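Local structure of GCN5-related N-acetyltransferase (Kribbella flavida, 4MY0) at residues I118-P123 and Q278-R283. The protein binds acetyl-coenzyme A and probably transfers its acetyl group to an amine acceptor, perhaps an aminoglycoside, as a member of the GNAT family. Residues are numbered along the deposited sequence; the frame is centred on the assembly and turned at random.
Sequences ISALYP and QRWMLR
Y122 and W280 meet where strand 118-121 runs antiparallel beside residues 278-283 of strand 274-284. CB of W280 sits over the centre of the Y122 ring, 3.8 Å from the centroid, a CH-pi contact. CG lies between the backbone N and the carbonyl carbon (chi1 44°), and from there CD1 reaches the Y122 side while CE3 lies toward A120. CD1 of W280 is 3.5 Å from OH of Y122. The five-membered ring turns its edge to the tyrosine face in an offset edge-to-face pair, planes at 65°, and its NE1 has a weak hydrogen bond to O of H139. On the six-membered ring of W280, CE3 reaches CB of A120 at 4.4 Å.

Four backbone bonds join the strands. S119 and R283 form one hydrogen-bonded pair. L121 and M281 form the next, where N of M281 gives a nearly straight bond to O of L121, 2.8 Å. A120 and L282 are the non-hydrogen-bonded pair between them. CD1 of L282 packs on CB of I118 at 4.2 Å. On the face that carries L121 and M281, the loop residue P123 crosses the M281 side chain at about a right angle, its CG 3.9 Å from SE of M281. M281 is a selenomethionine.

An alanine in place of Y122 would probably leave CB and the indole edge of W280 without their aromatic partner and open a gap beside them.

P123 lies near the bound coenzyme and Y129, an acetyl-CoA-binding residue, while R283 bonds through NE to O of L132 and through NH2 to D310 in a salt bridge. The contact joins the two GNAT-family regions: strand 118-121 pairs in parallel with strand 78-90, and strand 274-284 also pairs antiparallel with strand 135-146.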
# COMPACT_ATOMS: atom_id res chain seq x y z
N ILE C 118 20.71 -21.69 -32.39
CA ILE C 118 20.50 -20.51 -31.57
C ILE C 118 20.19 -20.90 -30.13
O ILE C 118 19.86 -22.06 -29.83
CB ILE C 118 19.32 -19.64 -32.08
CG1 ILE C 118 18.02 -20.46 -32.06
CG2 ILE C 118 19.60 -19.06 -33.47
CD1 ILE C 118 16.77 -19.65 -32.46
N SER C 119 20.27 -19.92 -29.24
CA SER C 119 20.03 -20.15 -27.82
C SER C 119 19.35 -18.91 -27.23
O SER C 119 19.65 -17.79 -27.62
CB SER C 119 21.35 -20.44 -27.11
OG SER C 119 21.17 -20.54 -25.71
N ALA C 120 18.43 -19.12 -26.29
CA ALA C 120 17.77 -18.01 -25.62
C ALA C 120 17.64 -18.26 -24.11
O ALA C 120 17.72 -19.41 -23.65
CB ALA C 120 16.38 -17.72 -26.25
N LEU C 121 17.47 -17.18 -23.35
CA LEU C 121 17.27 -17.26 -21.91
C LEU C 121 16.75 -15.93 -21.38
O LEU C 121 16.91 -14.88 -22.03
CB LEU C 121 18.58 -17.60 -21.20
CG LEU C 121 19.79 -16.68 -21.48
CD1 LEU C 121 19.86 -15.48 -20.53
CD2 LEU C 121 21.11 -17.47 -21.45
N TYR C 122 16.13 -15.99 -20.20
CA TYR C 122 15.73 -14.82 -19.42
C TYR C 122 16.80 -14.61 -18.36
O TYR C 122 16.90 -15.39 -17.41
CB TYR C 122 14.40 -15.10 -18.70
CG TYR C 122 13.18 -15.03 -19.60
CD1 TYR C 122 12.47 -13.84 -19.74
CD2 TYR C 122 12.74 -16.14 -20.30
CE1 TYR C 122 11.34 -13.77 -20.57
CE2 TYR C 122 11.62 -16.09 -21.13
CZ TYR C 122 10.93 -14.90 -21.26
OH TYR C 122 9.83 -14.85 -22.08
N PRO C 123 17.60 -13.55 -18.51
CA PRO C 123 18.76 -13.34 -17.62
C PRO C 123 18.38 -12.63 -16.32
O PRO C 123 17.59 -11.67 -16.36
CB PRO C 123 19.66 -12.42 -18.45
CG PRO C 123 18.66 -11.54 -19.22
CD PRO C 123 17.50 -12.51 -19.55
N GLN C 278 8.76 -7.90 -19.96
CA GLN C 278 10.02 -8.59 -19.62
C GLN C 278 10.79 -8.76 -20.91
O GLN C 278 10.20 -8.71 -21.98
CB GLN C 278 9.76 -9.98 -19.02
CG GLN C 278 9.08 -9.96 -17.66
CD GLN C 278 8.62 -11.34 -17.23
OE1 GLN C 278 7.77 -11.95 -17.88
NE2 GLN C 278 9.18 -11.84 -16.14
N ARG C 279 12.11 -8.94 -20.82
CA ARG C 279 12.92 -9.16 -22.02
C ARG C 279 13.64 -10.50 -21.95
O ARG C 279 14.03 -10.93 -20.88
CB ARG C 279 13.95 -8.04 -22.20
CG ARG C 279 13.31 -6.69 -22.40
CD ARG C 279 14.25 -5.52 -22.14
NE ARG C 279 13.46 -4.29 -22.20
CZ ARG C 279 12.70 -3.84 -21.21
NH1 ARG C 279 12.00 -2.72 -21.37
NH2 ARG C 279 12.63 -4.50 -20.05
N TRP C 280 13.83 -11.14 -23.10
CA TRP C 280 14.69 -12.32 -23.13
C TRP C 280 15.84 -12.12 -24.11
O TRP C 280 15.73 -11.31 -25.04
CB TRP C 280 13.88 -13.58 -23.48
CG TRP C 280 12.91 -13.39 -24.61
CD1 TRP C 280 11.59 -13.07 -24.50
CD2 TRP C 280 13.18 -13.53 -26.01
NE1 TRP C 280 11.02 -13.00 -25.76
CE2 TRP C 280 11.98 -13.29 -26.70
CE3 TRP C 280 14.33 -13.87 -26.75
CZ2 TRP C 280 11.89 -13.35 -28.11
CZ3 TRP C 280 14.24 -13.93 -28.15
CH2 TRP C 280 13.03 -13.67 -28.81
N MSE C 281 16.93 -12.85 -23.90
CA MSE C 281 18.12 -12.68 -24.73
C MSE C 281 18.27 -13.81 -25.72
O MSE C 281 17.72 -14.89 -25.53
CB MSE C 281 19.37 -12.60 -23.87
CG MSE C 281 19.49 -11.27 -23.15
SE MSE C 281 21.18 -11.20 -22.18
CE MSE C 281 21.16 -9.29 -21.80
N LEU C 282 19.04 -13.54 -26.78
CA LEU C 282 19.26 -14.47 -27.87
C LEU C 282 20.75 -14.52 -28.19
O LEU C 282 21.44 -13.51 -28.07
CB LEU C 282 18.52 -13.98 -29.11
CG LEU C 282 18.65 -14.82 -30.37
CD1 LEU C 282 17.98 -16.17 -30.14
CD2 LEU C 282 18.02 -14.09 -31.57
N ARG C 283 21.24 -15.69 -28.59
CA ARG C 283 22.58 -15.78 -29.17
C ARG C 283 22.59 -16.73 -30.37
O ARG C 283 21.94 -17.77 -30.33
CB ARG C 283 23.59 -16.29 -28.13
CG ARG C 283 25.05 -16.12 -28.58
CD ARG C 283 26.00 -17.11 -27.90
NE ARG C 283 27.36 -16.58 -27.84
CZ ARG C 283 28.19 -16.50 -28.88
NH1 ARG C 283 27.81 -16.91 -30.08
NH2 ARG C 283 29.41 -15.98 -28.73